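Long-range contacts in alpha-glucosidase (Bacteroides thetaiotaomicron, PDB 5XFM), which hydrolyses beta-L-arabinopyranosides and alpha-galactosides, acting as a bifunctional, calcium-binding member of glycoside hydrolase family 97: residues A[126-130]-A[252-256]; A[236-240]-A[407-411]; A[482-488]-A[522-528]; A[557-561]-A[594-598]. The protein carries 1 engineered substitution. The contacts are given in a common frame with arbitrary orientation. Numbering follows the deposited sequence.

Contact 1 of 4, residues A[126-130]-A[252-256]; sequences YTLPH and FALPG
The end of strand 121-128 pairs antiparallel with 252-256 where the latter enters strand 256-266. Leu128 and Gly256 form a hydrogen-bonded pair, CA-CA 5.3 Å, with two backbone bonds: Leu128 N to Gly256 O (2.9 Å, nearly straight at 174°) and Gly256 N to Leu128 O (2.9 Å, more bent at 156°). Before Gly256 a cis Leu254-Pro255 peptide brings Pro255 CA to 3.2 Å from Leu128 O as a CA-H...O contact. Leu128 CB lies 3.6 Å from Leu254 CD2, and the m, t rotamer brings Leu128 CD1 to 3.9 Å from Phe252 CZ. Leu254 is also m, t; its CD1 lies 3.7 Å from Pro129 O. Phe252 takes p, chi2 -88°, meeting Leu128 CD1 obliquely. Tyr126 (m) leads away, its OH bonded to Thr144 and Gly56 N. A CB on Gly256 would sit 2.5 Å from Ala253 O. Strands 121-128 and 256-266 pair inside one antiparallel sheet, which the cis-proline turn enters from strand 251-253 of another. The chemistry implies that backbone bonds set the register, while Leu128 packs on Leu254 and Phe252 by apolar contact.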
loop_
_atom_site.group_PDB
_atom_site.type_symbol
_atom_site.label_atom_id
_atom_site.label_comp_id
_atom_site.label_asym_id
_atom_site.label_seq_id
_atom_site.Cartn_x
_atom_site.Cartn_y
_atom_site.Cartn_z
ATOM N N TYR A 126 14.415 16.849 -3.023
ATOM C CA TYR A 126 15.593 17.609 -3.408
ATOM C C TYR A 126 15.687 17.717 -4.926
ATOM O O TYR A 126 15.281 16.805 -5.643
ATOM C CB TYR A 126 16.860 16.956 -2.863
ATOM C CG TYR A 126 16.845 16.676 -1.382
ATOM C CD1 TYR A 126 16.449 15.436 -0.901
ATOM C CD2 TYR A 126 17.243 17.643 -0.462
ATOM C CE1 TYR A 126 16.444 15.160 0.447
ATOM C CE2 TYR A 126 17.236 17.377 0.894
ATOM C CZ TYR A 126 16.835 16.130 1.344
ATOM O OH TYR A 126 16.827 15.843 2.690
ATOM N N THR A 127 16.242 18.820 -5.413
ATOM C CA THR A 127 16.587 18.933 -6.826
ATOM C C THR A 127 18.084 19.194 -6.964
ATOM O O THR A 127 18.692 19.840 -6.107
ATOM C CB THR A 127 15.783 20.044 -7.543
ATOM O OG1 THR A 127 15.970 21.301 -6.879
ATOM C CG2 THR A 127 14.299 19.704 -7.565
ATOM N N LEU A 128 18.672 18.659 -8.030
ATOM C CA LEU A 128 20.077 18.887 -8.348
ATOM C C LEU A 128 20.203 19.386 -9.783
ATOM O O LEU A 128 19.787 18.704 -10.718
ATOM C CB LEU A 128 20.898 17.608 -8.171
ATOM C CG LEU A 128 21.092 17.022 -6.775
ATOM C CD1 LEU A 128 21.431 15.562 -6.896
ATOM C CD2 LEU A 128 22.217 17.760 -6.061
ATOM N N PRO A 129 20.775 20.581 -9.959
ATOM C CA PRO A 129 20.933 21.158 -11.297
ATOM C C PRO A 129 22.176 20.629 -12.007
ATOM O O PRO A 129 23.028 20.006 -11.370
ATOM C CB PRO A 129 21.070 22.655 -11.007
ATOM C CG PRO A 129 21.775 22.685 -9.684
ATOM C CD PRO A 129 21.256 21.492 -8.903
ATOM N N HIS A 130 22.275 20.866 -13.312
ATOM C CA HIS A 130 23.528 20.643 -14.024
ATOM C C HIS A 130 24.571 21.651 -13.540
ATOM O O HIS A 130 24.344 22.857 -13.605
ATOM C CB HIS A 130 23.337 20.774 -15.535
ATOM C CG HIS A 130 24.548 20.398 -16.331
ATOM N ND1 HIS A 130 25.644 21.226 -16.456
ATOM C CD2 HIS A 130 24.822 19.300 -17.075
ATOM C CE1 HIS A 130 26.552 20.642 -17.219
ATOM N NE2 HIS A 130 26.076 19.472 -17.610
ATOM N N PHE A 252 21.373 9.157 -11.252
ATOM C CA PHE A 252 20.477 9.711 -12.266
ATOM C C PHE A 252 21.079 10.888 -13.025
ATOM O O PHE A 252 22.173 11.358 -12.711
ATOM C CB PHE A 252 19.135 10.114 -11.640
ATOM C CG PHE A 252 19.260 10.909 -10.376
ATOM C CD1 PHE A 252 19.350 10.270 -9.144
ATOM C CD2 PHE A 252 19.276 12.293 -10.413
ATOM C CE1 PHE A 252 19.456 10.997 -7.977
ATOM C CE2 PHE A 252 19.384 13.031 -9.249
ATOM C CZ PHE A 252 19.472 12.382 -8.029
ATOM N N ALA A 253 20.368 11.323 -14.063
ATOM C CA ALA A 253 20.817 12.423 -14.907
ATOM C C ALA A 253 20.621 13.791 -14.248
ATOM O O ALA A 253 19.680 13.990 -13.479
ATOM C CB ALA A 253 20.088 12.380 -16.237
ATOM N N LEU A 254 21.505 14.732 -14.566
ATOM C CA LEU A 254 21.329 16.121 -14.139
ATOM C C LEU A 254 20.831 16.953 -15.311
ATOM O O LEU A 254 21.322 16.794 -16.425
ATOM C CB LEU A 254 22.630 16.719 -13.601
ATOM C CG LEU A 254 23.265 16.075 -12.374
ATOM C CD1 LEU A 254 24.604 16.733 -12.096
ATOM C CD2 LEU A 254 22.346 16.143 -11.172
ATOM N N PRO A 255 19.865 17.856 -15.067
ATOM C CA PRO A 255 19.224 18.096 -13.766
ATOM C C PRO A 255 18.251 16.986 -13.368
ATOM O O PRO A 255 17.548 16.446 -14.222
ATOM C CB PRO A 255 18.488 19.425 -13.981
ATOM C CG PRO A 255 18.212 19.464 -15.445
ATOM C CD PRO A 255 19.404 18.811 -16.094
ATOM N N GLY A 256 18.230 16.651 -12.080
ATOM C CA GLY A 256 17.375 15.591 -11.567
ATOM C C GLY A 256 16.822 15.857 -10.175
ATOM O O GLY A 256 16.964 16.962 -9.638
#

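Contact 2 of 4, residues A[236-240]-A[407-411]; sequences FPMAE and GDKQE
A loop of the N-terminal domain, 236-240, meets the turn that leads into helix 410-425 of the barrel domain, so this is an interdomain contact. Neither segment is in a strand; the closest CA pair is Pro237-Asp408 at 5.6 Å. Gly407 has phi/psi 118/-155°, where a side chain would jam against the preceding carbonyl, and Lys409 is the N-cap residue of the helix. The apolar part centres on Pro237, its CB directed at 407-411: Pro237 CB lies 3.8 Å from Asp408 CB, and Pro237 CG 3.9 Å from Lys409 CA and 4.1 Å from Lys409 CG. The polar part is one hydrogen bond, Lys409 NZ to Ala239 O at 2.8 Å, reached by an extended chain (m, t, t, t) that carries Lys409 CE to 3.5 Å from Met238 O. Lys409 NZ also bonds the carbonyls of Glu241, Asn245 and Gly246, while the Asp408 carboxylate is held by Tyr173 and Thr436. The chemistry implies that a buried ammonium, gathered in by backbone carbonyls, fastens the N-terminal loop to the barrel.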
loop_
_atom_site.group_PDB
_atom_site.type_symbol
_atom_site.label_atom_id
_atom_site.label_comp_id
_atom_site.label_asym_id
_atom_site.label_seq_id
_atom_site.Cartn_x
_atom_site.Cartn_y
_atom_site.Cartn_z
ATOM N N PHE A 236 19.069 3.770 2.535
ATOM C CA PHE A 236 19.030 3.158 1.213
ATOM C C PHE A 236 19.054 1.632 1.370
ATOM O O PHE A 236 19.341 1.135 2.461
ATOM C CB PHE A 236 20.211 3.652 0.368
ATOM C CG PHE A 236 20.083 5.079 -0.080
ATOM C CD1 PHE A 236 18.871 5.749 0.020
ATOM C CD2 PHE A 236 21.185 5.763 -0.577
ATOM C CE1 PHE A 236 18.757 7.068 -0.378
ATOM C CE2 PHE A 236 21.076 7.082 -0.978
ATOM C CZ PHE A 236 19.860 7.734 -0.878
ATOM N N PRO A 237 18.748 0.882 0.290
ATOM C CA PRO A 237 18.712 -0.583 0.420
ATOM C C PRO A 237 20.038 -1.198 0.866
ATOM O O PRO A 237 21.100 -0.600 0.691
ATOM C CB PRO A 237 18.338 -1.060 -0.994
ATOM C CG PRO A 237 18.510 0.130 -1.891
ATOM C CD PRO A 237 18.280 1.327 -1.034
ATOM N N MET A 238 19.960 -2.388 1.458
ATOM C CA MET A 238 21.144 -3.109 1.900
ATOM C C MET A 238 21.880 -3.747 0.722
ATOM O O MET A 238 21.258 -4.186 -0.237
ATOM C CB MET A 238 20.752 -4.169 2.929
ATOM C CG MET A 238 20.005 -3.585 4.117
ATOM S SD MET A 238 19.148 -4.833 5.085
ATOM C CE MET A 238 17.940 -5.411 3.899
ATOM N N ALA A 239 23.206 -3.790 0.810
ATOM C CA ALA A 239 24.038 -4.323 -0.250
ATOM C C ALA A 239 23.738 -5.794 -0.535
ATOM O O ALA A 239 23.858 -6.255 -1.669
ATOM C CB ALA A 239 25.512 -4.145 0.109
ATOM N N GLU A 240 23.328 -6.525 0.493
ATOM C CA GLU A 240 23.071 -7.950 0.345
ATOM C C GLU A 240 21.774 -8.253 -0.405
ATOM O O GLU A 240 21.517 -9.406 -0.733
ATOM C CB GLU A 240 23.036 -8.638 1.715
ATOM C CG GLU A 240 24.368 -8.656 2.454
ATOM C CD GLU A 240 24.643 -7.355 3.190
ATOM O OE1 GLU A 240 23.767 -6.463 3.176
ATOM O OE2 GLU A 240 25.738 -7.226 3.780
ATOM N N GLY A 407 14.326 -6.976 -4.169
ATOM C CA GLY A 407 14.584 -5.980 -3.144
ATOM C C GLY A 407 14.366 -4.555 -3.614
ATOM O O GLY A 407 13.617 -4.317 -4.558
ATOM N N ASP A 408 15.036 -3.600 -2.978
ATOM C CA ASP A 408 14.712 -2.191 -3.168
ATOM C C ASP A 408 15.716 -1.455 -4.041
ATOM O O ASP A 408 15.583 -0.254 -4.267
ATOM C CB ASP A 408 14.607 -1.488 -1.800
ATOM C CG ASP A 408 13.206 -1.562 -1.196
ATOM O OD1 ASP A 408 12.239 -1.870 -1.925
ATOM O OD2 ASP A 408 13.068 -1.303 0.020
ATOM N N LYS A 409 16.729 -2.167 -4.522
ATOM C CA LYS A 409 17.746 -1.535 -5.348
ATOM C C LYS A 409 17.158 -0.980 -6.644
ATOM O O LYS A 409 16.176 -1.515 -7.171
ATOM C CB LYS A 409 18.867 -2.518 -5.652
ATOM C CG LYS A 409 19.760 -2.807 -4.464
ATOM C CD LYS A 409 20.816 -3.843 -4.807
ATOM C CE LYS A 409 21.858 -3.961 -3.704
ATOM N NZ LYS A 409 22.732 -5.145 -3.925
ATOM N N GLN A 410 17.789 0.075 -7.156
ATOM C CA GLN A 410 17.340 0.768 -8.355
ATOM C C GLN A 410 17.207 -0.191 -9.554
ATOM O O GLN A 410 16.340 -0.015 -10.395
ATOM C CB GLN A 410 18.298 1.935 -8.668
ATOM C CG GLN A 410 18.034 2.637 -10.000
ATOM C CD GLN A 410 18.775 3.955 -10.151
ATOM O OE1 GLN A 410 19.889 4.122 -9.656
ATOM N NE2 GLN A 410 18.175 4.885 -10.884
ATOM N N GLU A 411 18.076 -1.193 -9.617
ATOM C CA GLU A 411 18.016 -2.285 -10.599
ATOM C C GLU A 411 16.648 -3.009 -10.585
ATOM O O GLU A 411 16.076 -3.380 -11.633
ATOM C CB GLU A 411 19.166 -3.259 -10.309
ATOM C CG GLU A 411 19.234 -4.500 -11.160
ATOM C CD GLU A 411 20.608 -5.152 -11.097
ATOM O OE1 GLU A 411 21.617 -4.414 -11.163
ATOM O OE2 GLU A 411 20.679 -6.396 -10.972
#

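Contact 3 of 4, residues A[482-488]-A[522-528]; sequences NTVGSME and LQNPVQN
Glu488, Met487 and Asn524 lose the most surface where two buried stretches, 482-488 and 522-528, run past each other, closest at Ser486-Asn524 (CA-CA 4.8 Å). Glu488, with chi1 between wells at -119° and chi2 m, reaches along 522-528: its OE2 accepts from Asn528 N at 3.3 Å (153°), and one water bridges Glu488 OE1 (2.7 Å) and Asn528 O (2.9 Å). Met487 offers N to Gln523 O at 3.1 Å (175°), while its t, t, p side chain sets CE 3.7 Å from Leu522 CD2. Asn524 (chi1 t) directs its CB at 482-488 and packs against Ser486 and Glu488. Upstream, Asn482 brackets the Gln523 backbone: Asn482 OD1 accepts from Gln523 N at 2.8 Å and Asn482 ND2 donates to Gln523 O at 3.2 Å. Glu488 pairs by backbone with Ser451 of strand 448-451, and Gln527 with Gly295 and Gly297 of strand 295-299. Just after helix 512-521, the contact thus spans between the parallel sheet's two outermost strands, 448-451 and 526-528, consistent with closure of a TIM-type barrel.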
loop_
_atom_site.group_PDB
_atom_site.type_symbol
_atom_site.label_atom_id
_atom_site.label_comp_id
_atom_site.label_asym_id
_atom_site.label_seq_id
_atom_site.Cartn_x
_atom_site.Cartn_y
_atom_site.Cartn_z
ATOM N N ASN A 482 -2.296 0.123 3.778
ATOM C CA ASN A 482 -3.261 0.279 2.699
ATOM C C ASN A 482 -3.625 1.748 2.414
ATOM O O ASN A 482 -4.124 2.074 1.330
ATOM C CB ASN A 482 -4.502 -0.567 3.024
ATOM C CG ASN A 482 -5.391 -0.804 1.820
ATOM O OD1 ASN A 482 -6.596 -0.998 1.959
ATOM N ND2 ASN A 482 -4.801 -0.786 0.630
ATOM N N THR A 483 -3.356 2.640 3.370
ATOM C CA THR A 483 -3.687 4.057 3.203
ATOM C C THR A 483 -2.823 4.736 2.134
ATOM O O THR A 483 -3.240 5.725 1.536
ATOM C CB THR A 483 -3.555 4.848 4.548
ATOM O OG1 THR A 483 -4.363 6.024 4.500
ATOM C CG2 THR A 483 -2.116 5.257 4.842
ATOM N N VAL A 484 -1.618 4.231 1.901
ATOM C CA VAL A 484 -0.755 4.831 0.887
ATOM C C VAL A 484 -0.809 4.094 -0.446
ATOM O O VAL A 484 -0.146 4.499 -1.402
ATOM C CB VAL A 484 0.723 4.881 1.343
ATOM C CG1 VAL A 484 0.858 5.673 2.640
ATOM C CG2 VAL A 484 1.272 3.479 1.506
ATOM N N GLY A 485 -1.579 3.012 -0.523
ATOM C CA GLY A 485 -1.641 2.269 -1.769
ATOM C C GLY A 485 -2.416 0.966 -1.772
ATOM O O GLY A 485 -2.709 0.392 -0.717
ATOM N N SER A 486 -2.725 0.491 -2.979
ATOM C CA SER A 486 -3.463 -0.752 -3.171
ATOM C C SER A 486 -2.785 -1.918 -2.482
ATOM O O SER A 486 -1.572 -2.107 -2.593
ATOM C CB SER A 486 -3.625 -1.068 -4.661
ATOM O OG SER A 486 -4.459 -0.135 -5.307
ATOM N N MET A 487 -3.590 -2.706 -1.783
ATOM C CA MET A 487 -3.105 -3.868 -1.049
ATOM C C MET A 487 -3.845 -5.132 -1.481
ATOM O O MET A 487 -5.026 -5.303 -1.174
ATOM C CB MET A 487 -3.272 -3.640 0.450
ATOM C CG MET A 487 -2.698 -4.720 1.332
ATOM S SD MET A 487 -2.933 -4.287 3.063
ATOM C CE MET A 487 -4.719 -4.362 3.202
ATOM N N GLU A 488 -3.157 -6.002 -2.214
ATOM C CA GLU A 488 -3.765 -7.236 -2.709
ATOM C C GLU A 488 -3.676 -8.298 -1.627
ATOM O O GLU A 488 -2.727 -9.084 -1.586
ATOM C CB GLU A 488 -3.077 -7.720 -3.986
ATOM C CG GLU A 488 -4.009 -7.786 -5.181
ATOM C CD GLU A 488 -4.849 -9.064 -5.215
ATOM O OE1 GLU A 488 -4.388 -10.107 -4.706
ATOM O OE2 GLU A 488 -5.984 -9.023 -5.733
ATOM N N LEU A 522 -10.439 -3.316 3.260
ATOM C CA LEU A 522 -9.171 -3.459 2.540
ATOM C C LEU A 522 -9.345 -3.243 1.030
ATOM O O LEU A 522 -10.015 -4.029 0.358
ATOM C CB LEU A 522 -8.567 -4.846 2.816
ATOM C CG LEU A 522 -8.519 -5.298 4.283
ATOM C CD1 LEU A 522 -7.776 -6.622 4.447
ATOM C CD2 LEU A 522 -7.898 -4.227 5.173
ATOM N N GLN A 523 -8.691 -2.210 0.500
ATOM C CA GLN A 523 -8.895 -1.770 -0.885
ATOM C C GLN A 523 -7.839 -2.286 -1.874
ATOM O O GLN A 523 -6.630 -2.230 -1.614
ATOM C CB GLN A 523 -8.943 -0.233 -0.927
ATOM C CG GLN A 523 -9.006 0.385 -2.317
ATOM C CD GLN A 523 -7.617 0.650 -2.879
ATOM O OE1 GLN A 523 -6.711 1.066 -2.152
ATOM N NE2 GLN A 523 -7.440 0.399 -4.173
ATOM N N ASN A 524 -8.320 -2.814 -2.998
ATOM C CA ASN A 524 -7.488 -3.166 -4.152
ATOM C C ASN A 524 -8.390 -3.316 -5.382
ATOM O O ASN A 524 -9.447 -3.945 -5.298
ATOM C CB ASN A 524 -6.693 -4.450 -3.893
ATOM C CG ASN A 524 -5.521 -4.623 -4.857
ATOM O OD1 ASN A 524 -5.664 -5.200 -5.935
ATOM N ND2 ASN A 524 -4.360 -4.112 -4.471
ATOM N N PRO A 525 -7.972 -2.756 -6.530
ATOM C CA PRO A 525 -8.810 -2.665 -7.734
ATOM C C PRO A 525 -9.256 -4.028 -8.282
ATOM O O PRO A 525 -10.409 -4.203 -8.681
ATOM C CB PRO A 525 -7.888 -1.976 -8.750
ATOM C CG PRO A 525 -6.790 -1.385 -7.954
ATOM C CD PRO A 525 -6.614 -2.244 -6.770
ATOM N N VAL A 526 -8.334 -4.982 -8.296
ATOM C CA VAL A 526 -8.641 -6.350 -8.693
ATOM C C VAL A 526 -8.549 -7.249 -7.463
ATOM O O VAL A 526 -7.453 -7.550 -6.991
ATOM C CB VAL A 526 -7.680 -6.851 -9.794
ATOM C CG1 VAL A 526 -7.899 -8.330 -10.078
ATOM C CG2 VAL A 526 -7.847 -6.025 -11.064
ATOM N N GLN A 527 -9.697 -7.658 -6.933
ATOM C CA GLN A 527 -9.712 -8.474 -5.723
ATOM C C GLN A 527 -9.810 -9.955 -6.045
ATOM O O GLN A 527 -10.808 -10.418 -6.591
ATOM C CB GLN A 527 -10.875 -8.083 -4.806
ATOM C CG GLN A 527 -10.814 -6.675 -4.210
ATOM C CD GLN A 527 -9.873 -6.541 -3.023
ATOM O OE1 GLN A 527 -8.851 -7.221 -2.935
ATOM N NE2 GLN A 527 -10.227 -5.664 -2.094
ATOM N N ASN A 528 -8.773 -10.696 -5.676
ATOM C CA ASN A 528 -8.823 -12.150 -5.709
ATOM C C ASN A 528 -9.115 -12.648 -4.298
ATOM O O ASN A 528 -8.199 -12.872 -3.507
ATOM C CB ASN A 528 -7.515 -12.739 -6.247
ATOM C CG ASN A 528 -7.162 -12.204 -7.631
ATOM O OD1 ASN A 528 -7.889 -12.420 -8.602
ATOM N ND2 ASN A 528 -6.037 -11.503 -7.724
HETATM O O HOH W 1 -6.183 2.775 -0.260
HETATM O O HOH W 2 -5.357 -12.426 -3.676
HETATM O O HOH W 3 -7.306 -9.322 -3.163
#

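Contact 4 of 4, residues A[557-561]-A[594-598]; sequences TRFVD and LDLEM
Two layers of the C-terminal all-beta domain face each other here, as in a beta sandwich: strand 556-563 edges the six-stranded antiparallel sheet, and 594-598 ends strand 590-595 of the two-stranded one before a 3-10 turn at 597-598. The touching parts run nearly antiparallel, 169° apart end to end (CA 558 to 561 against CA 594 to 598), yet the backbones stay separated, with CA-CA 7.6 Å for Val560-Leu594 and 9.8 Å for Arg558-Met598, so side chains alone fill the gap. Val560 (t) places CG1 3.7 Å from Leu596 CD2 and 4.2 Å from Leu594 CD2; the latter is also 4.4 Å from Asp561 CB. With chi1 m, chi2 off-well at -131° and chi3 m, Arg558 NH2 comes to 3.1 Å from Met598 SD. Its salt bridge to Glu597 is long (Arg558 NH2 to Glu597 OE1 4.0 Å), the oxygen well out of the guanidinium plane, so charge alone acts; the stronger partner is Glu556, salt-bridged to Arg558 NH1. Val560 and Asp561 both face Val569, a classic beta bulge against strand 567-574. Beyond, strand 577-584 supplies Leu580 to Val560 and Leu596, and Trp578 to Arg558 and Met598, while helix 270-274 touches Arg558 and Phe559.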
loop_
_atom_site.group_PDB
_atom_site.type_symbol
_atom_site.label_atom_id
_atom_site.label_comp_id
_atom_site.label_asym_id
_atom_site.label_seq_id
_atom_site.Cartn_x
_atom_site.Cartn_y
_atom_site.Cartn_z
ATOM N N THR A 557 -13.906 7.926 0.264
ATOM C CA THR A 557 -13.683 7.182 1.495
ATOM C C THR A 557 -13.727 8.135 2.681
ATOM O O THR A 557 -13.044 9.158 2.690
ATOM C CB THR A 557 -12.330 6.441 1.477
ATOM O OG1 THR A 557 -12.352 5.427 0.464
ATOM C CG2 THR A 557 -12.047 5.794 2.831
ATOM N N ARG A 558 -14.521 7.798 3.688
ATOM C CA ARG A 558 -14.616 8.644 4.866
ATOM C C ARG A 558 -14.320 7.837 6.128
ATOM O O ARG A 558 -14.916 6.778 6.368
ATOM C CB ARG A 558 -15.993 9.312 4.936
ATOM C CG ARG A 558 -16.260 10.242 3.748
ATOM C CD ARG A 558 -16.774 11.623 4.150
ATOM N NE ARG A 558 -18.183 11.640 4.531
ATOM C CZ ARG A 558 -19.178 11.970 3.711
ATOM N NH1 ARG A 558 -18.928 12.299 2.450
ATOM N NH2 ARG A 558 -20.431 11.967 4.148
ATOM N N PHE A 559 -13.375 8.337 6.922
ATOM C CA PHE A 559 -13.061 7.743 8.215
ATOM C C PHE A 559 -14.125 8.135 9.225
ATOM O O PHE A 559 -14.418 9.315 9.412
ATOM C CB PHE A 559 -11.668 8.175 8.684
ATOM C CG PHE A 559 -11.305 7.685 10.060
ATOM C CD1 PHE A 559 -11.075 6.336 10.291
ATOM C CD2 PHE A 559 -11.159 8.578 11.115
ATOM C CE1 PHE A 559 -10.731 5.880 11.559
ATOM C CE2 PHE A 559 -10.812 8.132 12.386
ATOM C CZ PHE A 559 -10.598 6.779 12.608
ATOM N N VAL A 560 -14.716 7.130 9.859
ATOM C CA VAL A 560 -15.798 7.347 10.808
ATOM C C VAL A 560 -15.295 7.261 12.241
ATOM O O VAL A 560 -15.523 8.166 13.040
ATOM C CB VAL A 560 -16.927 6.319 10.602
ATOM C CG1 VAL A 560 -18.098 6.626 11.517
ATOM C CG2 VAL A 560 -17.369 6.305 9.145
ATOM N N ASP A 561 -14.606 6.170 12.565
ATOM C CA ASP A 561 -14.056 6.011 13.909
ATOM C C ASP A 561 -13.007 4.915 13.922
ATOM O O ASP A 561 -12.879 4.175 12.955
ATOM C CB ASP A 561 -15.163 5.693 14.920
ATOM C CG ASP A 561 -14.710 5.879 16.358
ATOM O OD1 ASP A 561 -13.805 6.711 16.592
ATOM O OD2 ASP A 561 -15.254 5.195 17.251
ATOM N N LEU A 594 -22.451 6.450 16.578
ATOM C CA LEU A 594 -21.898 7.030 15.367
ATOM C C LEU A 594 -22.829 8.093 14.821
ATOM O O LEU A 594 -24.057 7.997 14.943
ATOM C CB LEU A 594 -21.660 5.948 14.307
ATOM C CG LEU A 594 -20.882 4.703 14.734
ATOM C CD1 LEU A 594 -20.806 3.703 13.592
ATOM C CD2 LEU A 594 -19.490 5.090 15.192
ATOM N N ASP A 595 -22.227 9.103 14.207
ATOM C CA ASP A 595 -22.967 10.101 13.463
ATOM C C ASP A 595 -22.720 9.827 11.986
ATOM O O ASP A 595 -21.626 10.064 11.472
ATOM C CB ASP A 595 -22.523 11.515 13.855
ATOM C CG ASP A 595 -23.302 12.603 13.133
ATOM O OD1 ASP A 595 -24.485 12.381 12.794
ATOM O OD2 ASP A 595 -22.725 13.686 12.901
ATOM N N LEU A 596 -23.734 9.293 11.317
ATOM C CA LEU A 596 -23.596 8.871 9.929
ATOM C C LEU A 596 -24.435 9.714 8.978
ATOM O O LEU A 596 -25.555 9.339 8.639
ATOM C CB LEU A 596 -23.957 7.391 9.779
ATOM C CG LEU A 596 -23.193 6.423 10.686
ATOM C CD1 LEU A 596 -23.557 4.988 10.359
ATOM C CD2 LEU A 596 -21.691 6.640 10.565
ATOM N N GLU A 597 -23.894 10.862 8.579
ATOM C CA GLU A 597 -24.540 11.740 7.602
ATOM C C GLU A 597 -24.980 10.937 6.380
ATOM O O GLU A 597 -26.076 11.140 5.857
ATOM C CB GLU A 597 -23.604 12.877 7.189
ATOM C CG GLU A 597 -23.982 13.548 5.875
ATOM C CD GLU A 597 -23.008 14.637 5.463
ATOM O OE1 GLU A 597 -22.059 14.910 6.227
ATOM O OE2 GLU A 597 -23.196 15.223 4.373
ATOM N N MET A 598 -24.105 10.027 5.951
ATOM C CA MET A 598 -24.360 9.079 4.866
ATOM C C MET A 598 -25.795 8.573 4.806
ATOM O O MET A 598 -26.442 8.604 3.761
ATOM C CB MET A 598 -23.458 7.845 5.018
ATOM C CG MET A 598 -22.129 8.061 5.719
ATOM S SD MET A 598 -20.946 8.931 4.685
ATOM C CE MET A 598 -19.463 8.733 5.665
#

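Contacts 1 and 2 alternate along the chain, with centres 21 Å and nearest atoms about 5 Å apart; Val139 of strand 136-147 touches both Phe252 of the first and Phe236 of the second, so one strand lies behind both contacts. Contact 3 lies nearest the middle, its centre 7 Å from that of the chain. The Glu488 side chain is about 10 Å from the calcium bound by Glu174, Glu452 and Glu458; contact 2 is tied to the sequence next to Glu174 through Asp408 and Tyr173. Contacts 3 and 4, centres 21 Å and nearest atoms about 7 Å apart, share Lys88, which bonds Thr483 and Thr557. Contacts 1 and 4 are farthest apart, at 44 Å between centres.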